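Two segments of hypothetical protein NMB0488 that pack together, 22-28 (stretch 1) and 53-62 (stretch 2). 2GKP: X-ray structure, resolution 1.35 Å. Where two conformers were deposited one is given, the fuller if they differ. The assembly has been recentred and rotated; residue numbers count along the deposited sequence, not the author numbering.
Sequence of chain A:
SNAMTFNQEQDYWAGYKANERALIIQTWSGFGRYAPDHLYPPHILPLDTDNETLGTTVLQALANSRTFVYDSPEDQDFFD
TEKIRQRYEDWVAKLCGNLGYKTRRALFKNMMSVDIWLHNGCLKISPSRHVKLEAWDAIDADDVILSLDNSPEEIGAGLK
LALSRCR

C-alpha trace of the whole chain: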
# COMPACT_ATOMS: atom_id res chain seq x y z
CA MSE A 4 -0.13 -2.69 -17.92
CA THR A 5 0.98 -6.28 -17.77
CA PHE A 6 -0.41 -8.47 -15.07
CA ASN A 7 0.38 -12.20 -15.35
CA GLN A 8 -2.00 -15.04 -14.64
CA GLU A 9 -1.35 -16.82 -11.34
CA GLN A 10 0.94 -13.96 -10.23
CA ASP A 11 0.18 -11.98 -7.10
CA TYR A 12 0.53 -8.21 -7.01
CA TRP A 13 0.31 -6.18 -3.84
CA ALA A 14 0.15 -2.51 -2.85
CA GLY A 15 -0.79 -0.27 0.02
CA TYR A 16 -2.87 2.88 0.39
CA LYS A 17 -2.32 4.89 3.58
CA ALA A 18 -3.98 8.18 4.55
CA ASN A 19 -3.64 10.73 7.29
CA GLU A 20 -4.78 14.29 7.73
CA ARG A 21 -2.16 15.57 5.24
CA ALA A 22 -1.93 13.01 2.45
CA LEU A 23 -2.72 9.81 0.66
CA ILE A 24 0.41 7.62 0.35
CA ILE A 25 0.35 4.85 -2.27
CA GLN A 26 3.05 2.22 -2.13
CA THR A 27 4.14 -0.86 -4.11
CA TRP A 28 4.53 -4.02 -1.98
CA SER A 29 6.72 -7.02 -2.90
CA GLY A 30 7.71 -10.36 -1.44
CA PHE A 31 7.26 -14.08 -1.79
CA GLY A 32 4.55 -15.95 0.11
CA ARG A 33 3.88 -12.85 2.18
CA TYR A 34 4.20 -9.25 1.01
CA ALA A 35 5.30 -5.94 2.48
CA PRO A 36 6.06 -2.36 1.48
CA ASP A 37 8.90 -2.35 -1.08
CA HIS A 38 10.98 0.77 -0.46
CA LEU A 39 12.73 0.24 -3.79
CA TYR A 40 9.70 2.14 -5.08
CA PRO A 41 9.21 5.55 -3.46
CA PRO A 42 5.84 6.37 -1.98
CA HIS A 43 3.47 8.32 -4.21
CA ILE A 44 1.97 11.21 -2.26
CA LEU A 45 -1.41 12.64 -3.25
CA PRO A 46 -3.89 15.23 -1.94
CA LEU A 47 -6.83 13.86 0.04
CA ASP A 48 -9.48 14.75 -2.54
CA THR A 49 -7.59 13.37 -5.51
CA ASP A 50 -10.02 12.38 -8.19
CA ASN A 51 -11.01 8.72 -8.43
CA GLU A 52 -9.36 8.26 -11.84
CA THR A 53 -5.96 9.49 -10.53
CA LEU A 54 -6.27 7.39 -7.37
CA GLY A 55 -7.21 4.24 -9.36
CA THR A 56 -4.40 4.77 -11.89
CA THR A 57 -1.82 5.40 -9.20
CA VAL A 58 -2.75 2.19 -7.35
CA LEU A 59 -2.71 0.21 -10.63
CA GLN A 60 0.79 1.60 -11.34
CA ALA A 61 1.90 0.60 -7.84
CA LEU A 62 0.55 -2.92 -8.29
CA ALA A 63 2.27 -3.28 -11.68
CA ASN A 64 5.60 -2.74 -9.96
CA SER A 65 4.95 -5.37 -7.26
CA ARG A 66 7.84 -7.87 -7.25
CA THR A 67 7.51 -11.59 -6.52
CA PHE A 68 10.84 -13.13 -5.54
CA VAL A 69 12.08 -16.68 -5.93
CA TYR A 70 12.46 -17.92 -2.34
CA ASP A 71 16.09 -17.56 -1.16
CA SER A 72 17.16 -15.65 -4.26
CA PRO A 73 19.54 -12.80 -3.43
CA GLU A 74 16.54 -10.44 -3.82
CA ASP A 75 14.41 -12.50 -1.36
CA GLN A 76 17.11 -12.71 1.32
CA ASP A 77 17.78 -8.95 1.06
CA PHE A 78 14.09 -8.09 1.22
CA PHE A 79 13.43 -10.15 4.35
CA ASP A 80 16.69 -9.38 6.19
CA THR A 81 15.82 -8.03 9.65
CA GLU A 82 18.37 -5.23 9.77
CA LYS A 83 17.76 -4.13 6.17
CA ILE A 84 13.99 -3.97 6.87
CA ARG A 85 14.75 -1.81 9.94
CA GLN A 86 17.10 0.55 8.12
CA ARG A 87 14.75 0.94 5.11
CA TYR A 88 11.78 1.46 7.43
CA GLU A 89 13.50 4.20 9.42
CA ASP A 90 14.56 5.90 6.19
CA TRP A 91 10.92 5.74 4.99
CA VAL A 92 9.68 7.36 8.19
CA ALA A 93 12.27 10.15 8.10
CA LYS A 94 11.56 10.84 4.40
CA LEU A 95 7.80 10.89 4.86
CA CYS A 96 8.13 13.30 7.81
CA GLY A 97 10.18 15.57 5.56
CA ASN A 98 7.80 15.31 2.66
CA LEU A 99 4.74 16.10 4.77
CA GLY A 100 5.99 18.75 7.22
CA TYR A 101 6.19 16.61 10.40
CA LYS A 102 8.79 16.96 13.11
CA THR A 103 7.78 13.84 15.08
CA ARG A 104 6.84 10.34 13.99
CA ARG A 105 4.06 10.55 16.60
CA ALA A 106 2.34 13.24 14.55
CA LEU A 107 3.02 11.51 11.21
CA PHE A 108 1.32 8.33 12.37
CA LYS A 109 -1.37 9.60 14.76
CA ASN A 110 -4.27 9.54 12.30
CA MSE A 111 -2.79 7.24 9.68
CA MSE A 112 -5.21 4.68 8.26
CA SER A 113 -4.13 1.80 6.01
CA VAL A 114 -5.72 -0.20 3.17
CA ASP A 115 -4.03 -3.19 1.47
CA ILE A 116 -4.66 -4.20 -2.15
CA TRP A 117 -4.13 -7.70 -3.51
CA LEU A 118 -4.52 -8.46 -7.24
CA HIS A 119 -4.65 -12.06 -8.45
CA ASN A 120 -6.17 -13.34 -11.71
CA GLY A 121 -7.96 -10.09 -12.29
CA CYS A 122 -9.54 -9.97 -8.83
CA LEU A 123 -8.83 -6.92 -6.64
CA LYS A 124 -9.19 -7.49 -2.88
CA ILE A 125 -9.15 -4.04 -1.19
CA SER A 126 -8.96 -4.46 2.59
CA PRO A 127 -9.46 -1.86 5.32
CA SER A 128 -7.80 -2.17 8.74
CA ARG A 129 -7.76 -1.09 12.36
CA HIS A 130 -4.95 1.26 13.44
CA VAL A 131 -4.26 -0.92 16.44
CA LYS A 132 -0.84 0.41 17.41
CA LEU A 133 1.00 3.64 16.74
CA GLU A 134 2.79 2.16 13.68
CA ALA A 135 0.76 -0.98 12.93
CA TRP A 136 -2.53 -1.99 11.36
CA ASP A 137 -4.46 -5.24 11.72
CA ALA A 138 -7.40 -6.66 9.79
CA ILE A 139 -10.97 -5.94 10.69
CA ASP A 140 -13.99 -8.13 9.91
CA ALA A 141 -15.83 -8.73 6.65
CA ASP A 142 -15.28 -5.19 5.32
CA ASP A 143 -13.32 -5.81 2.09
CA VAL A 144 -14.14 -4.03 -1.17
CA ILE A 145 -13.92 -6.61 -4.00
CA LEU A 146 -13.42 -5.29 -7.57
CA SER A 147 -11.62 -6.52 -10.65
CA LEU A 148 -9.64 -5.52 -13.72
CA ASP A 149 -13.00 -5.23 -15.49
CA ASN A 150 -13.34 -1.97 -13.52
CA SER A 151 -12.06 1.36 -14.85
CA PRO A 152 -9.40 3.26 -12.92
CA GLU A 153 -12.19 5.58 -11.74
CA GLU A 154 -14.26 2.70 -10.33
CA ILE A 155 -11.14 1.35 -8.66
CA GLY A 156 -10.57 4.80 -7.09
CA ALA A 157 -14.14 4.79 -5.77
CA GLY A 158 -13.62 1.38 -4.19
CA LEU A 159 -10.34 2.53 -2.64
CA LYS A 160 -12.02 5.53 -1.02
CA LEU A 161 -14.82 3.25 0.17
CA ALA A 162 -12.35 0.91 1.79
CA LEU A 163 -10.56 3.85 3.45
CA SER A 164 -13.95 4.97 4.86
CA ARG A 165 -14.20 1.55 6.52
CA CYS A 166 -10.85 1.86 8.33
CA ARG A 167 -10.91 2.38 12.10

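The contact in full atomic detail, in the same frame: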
# COMPACT_ATOMS: atom_id res chain seq x y z
N ALA A 22 -2.20 13.63 3.73
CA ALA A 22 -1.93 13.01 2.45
C ALA A 22 -2.48 11.63 2.32
O ALA A 22 -2.70 10.93 3.33
CB ALA A 22 -0.41 12.93 2.23
N LEU A 23 -2.65 11.23 1.06
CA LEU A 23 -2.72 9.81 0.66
C LEU A 23 -1.32 9.36 0.24
O LEU A 23 -0.58 10.15 -0.33
CB LEU A 23 -3.69 9.62 -0.52
CG LEU A 23 -5.01 10.37 -0.45
CD1 LEU A 23 -5.83 10.11 -1.71
CD2 LEU A 23 -5.80 9.93 0.79
N ILE A 24 -0.95 8.11 0.57
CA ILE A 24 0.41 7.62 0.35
C ILE A 24 0.25 6.23 -0.26
O ILE A 24 -0.18 5.29 0.41
CB ILE A 24 1.21 7.59 1.67
CG1 ILE A 24 1.13 8.95 2.40
CG2 ILE A 24 2.66 7.19 1.35
CD1 ILE A 24 1.07 8.84 3.88
N ILE A 25 0.58 6.10 -1.55
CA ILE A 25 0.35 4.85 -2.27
C ILE A 25 1.71 4.18 -2.45
O ILE A 25 2.70 4.83 -2.83
CB ILE A 25 -0.28 5.11 -3.64
CG1 ILE A 25 -1.64 5.78 -3.53
CG2 ILE A 25 -0.36 3.80 -4.42
CD1 ILE A 25 -2.46 5.30 -2.51
N GLN A 26 1.77 2.89 -2.16
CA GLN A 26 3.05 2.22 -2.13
C GLN A 26 2.98 0.84 -2.78
O GLN A 26 2.14 0.03 -2.42
CB GLN A 26 3.42 2.05 -0.63
CG GLN A 26 4.70 1.31 -0.31
CD GLN A 26 5.89 2.10 -0.79
OE1 GLN A 26 6.06 3.28 -0.43
NE2 GLN A 26 6.72 1.47 -1.58
N THR A 27 3.95 0.53 -3.64
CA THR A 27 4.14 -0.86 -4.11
C THR A 27 4.61 -1.77 -2.97
O THR A 27 5.46 -1.36 -2.18
CB THR A 27 5.23 -0.88 -5.20
OG1 THR A 27 4.73 -0.17 -6.33
CG2 THR A 27 5.57 -2.33 -5.65
N TRP A 28 4.04 -2.98 -2.90
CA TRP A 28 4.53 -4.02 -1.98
C TRP A 28 5.14 -5.15 -2.82
O TRP A 28 4.77 -5.35 -3.99
CB TRP A 28 3.33 -4.58 -1.21
CG TRP A 28 2.79 -3.72 -0.11
CD1 TRP A 28 2.82 -2.34 -0.03
CD2 TRP A 28 2.07 -4.17 1.02
NE1 TRP A 28 2.19 -1.92 1.13
CE2 TRP A 28 1.72 -3.02 1.78
CE3 TRP A 28 1.72 -5.44 1.50
CZ2 TRP A 28 1.03 -3.11 2.99
CZ3 TRP A 28 1.01 -5.52 2.70
CH2 TRP A 28 0.68 -4.36 3.43
N THR A 53 -7.37 9.37 -10.87
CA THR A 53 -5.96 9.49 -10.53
C THR A 53 -5.63 8.47 -9.43
O THR A 53 -4.57 7.84 -9.46
CB THR A 53 -5.59 10.95 -10.07
OG1 THR A 53 -5.91 11.86 -11.13
CG2 THR A 53 -4.11 11.07 -9.75
N LEU A 54 -6.51 8.32 -8.46
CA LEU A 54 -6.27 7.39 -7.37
C LEU A 54 -6.24 5.94 -7.91
O LEU A 54 -5.31 5.17 -7.61
CB LEU A 54 -7.34 7.54 -6.30
CG LEU A 54 -7.27 6.60 -5.07
CD1 LEU A 54 -5.85 6.68 -4.44
CD2 LEU A 54 -8.39 6.83 -4.07
N GLY A 55 -7.22 5.58 -8.74
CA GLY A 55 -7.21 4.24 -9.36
C GLY A 55 -5.96 3.97 -10.20
O GLY A 55 -5.28 2.91 -10.08
N THR A 56 -5.61 4.91 -11.07
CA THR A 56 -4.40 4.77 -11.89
C THR A 56 -3.13 4.65 -11.06
O THR A 56 -2.23 3.86 -11.39
CB THR A 56 -4.31 5.94 -12.89
OG1 THR A 56 -5.43 5.85 -13.77
CG2 THR A 56 -3.02 5.94 -13.71
N THR A 57 -3.03 5.44 -10.00
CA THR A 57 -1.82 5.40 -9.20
C THR A 57 -1.70 4.04 -8.51
O THR A 57 -0.62 3.50 -8.44
CB THR A 57 -1.84 6.56 -8.14
OG1 THR A 57 -2.00 7.80 -8.85
CG2 THR A 57 -0.55 6.61 -7.33
N VAL A 58 -2.81 3.50 -8.00
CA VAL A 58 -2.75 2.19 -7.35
C VAL A 58 -2.47 1.09 -8.38
O VAL A 58 -1.64 0.19 -8.13
CB VAL A 58 -4.01 1.92 -6.50
CG1 VAL A 58 -4.09 0.45 -6.06
CG2 VAL A 58 -3.96 2.81 -5.27
N LEU A 59 -3.08 1.19 -9.56
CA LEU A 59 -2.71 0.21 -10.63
C LEU A 59 -1.22 0.26 -10.99
O LEU A 59 -0.57 -0.80 -11.20
CB LEU A 59 -3.58 0.38 -11.88
CG LEU A 59 -5.03 -0.03 -11.69
CD1 LEU A 59 -5.88 0.55 -12.84
CD2 LEU A 59 -5.19 -1.56 -11.63
N GLN A 60 -0.64 1.47 -11.05
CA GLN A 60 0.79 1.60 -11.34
C GLN A 60 1.61 0.96 -10.21
O GLN A 60 2.62 0.31 -10.41
CB GLN A 60 1.16 3.09 -11.50
CG GLN A 60 0.57 3.70 -12.80
CD GLN A 60 0.64 5.23 -12.90
OE1 GLN A 60 0.81 5.97 -11.91
NE2 GLN A 60 0.51 5.72 -14.14
N ALA A 61 1.19 1.20 -8.98
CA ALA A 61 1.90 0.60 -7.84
C ALA A 61 1.85 -0.92 -7.87
O ALA A 61 2.86 -1.59 -7.63
CB ALA A 61 1.34 1.14 -6.50
N LEU A 62 0.68 -1.47 -8.18
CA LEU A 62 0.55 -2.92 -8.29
C LEU A 62 1.42 -3.47 -9.41
O LEU A 62 2.01 -4.52 -9.23
CB LEU A 62 -0.91 -3.29 -8.54
CG LEU A 62 -1.91 -3.16 -7.38
CD1 LEU A 62 -3.34 -3.13 -7.87
CD2 LEU A 62 -1.72 -4.30 -6.42

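Strand 23-28 lies against helix 53-62. Their axes run in nearly the same direction, at 23°, and approach to 7.2 Å. The two segments close on each other toward their C-terminal ends. The CA atoms of Ile25 and Val58 are 6.5 Å apart, while those of Thr27 and Ala61 are only 4.6 Å apart. The small side chain of Ala61 accompanies this close approach.

Strand alternation sets which residues meet the helix. Leu23 and Ile25 point toward it. Ile24 is out of reach, and Gln26 points away.

Ile25 is the centre of the contact. Its chi1 and chi2 are both m, and this conformation brings both Ile25 CD1 and Ile25 CG2 against Val58 CG2, at 4.0 and 3.8 Å. CD1 also reaches Leu54, with Ile25 CD1 to Leu54 CD1 at 4.1 Å. Ile25 CG2 also lies 3.8 Å from Ala61 CB. Ile25 CB also sits 4.0 Å from Thr57 CG2. These are apolar contacts between buried side chains.

Leu54 leaves the helix sideways, but its end comes nearer the strand. Its chi1 is t and its chi2 is p. Leu54 CD1 thereby also meets Leu23 CD1, more loosely, at 4.4 Å.

Thr57 points toward the strand with chi1 m. This rotamer places Thr57 OG1 2.6 Å from Thr53 O, one turn back, and OG1 donates a hydrogen bond to it. Thr53 O also accepts the backbone hydrogen bond from Thr57 N, at 2.9 Å. The hydroxyl is thus satisfied within the helix, and the methyl is left to face Ile25.

Thr27 makes the one hydrogen bond between the stretches. With chi1 m, its OG1 donates to Ala61 O at 2.7 Å. The bond ties the strand directly to the helix backbone. The Gln26 amide reaches forward to the next residue of its strand, where Gln26 NE2 donates to Thr27 O at 3.2 Å.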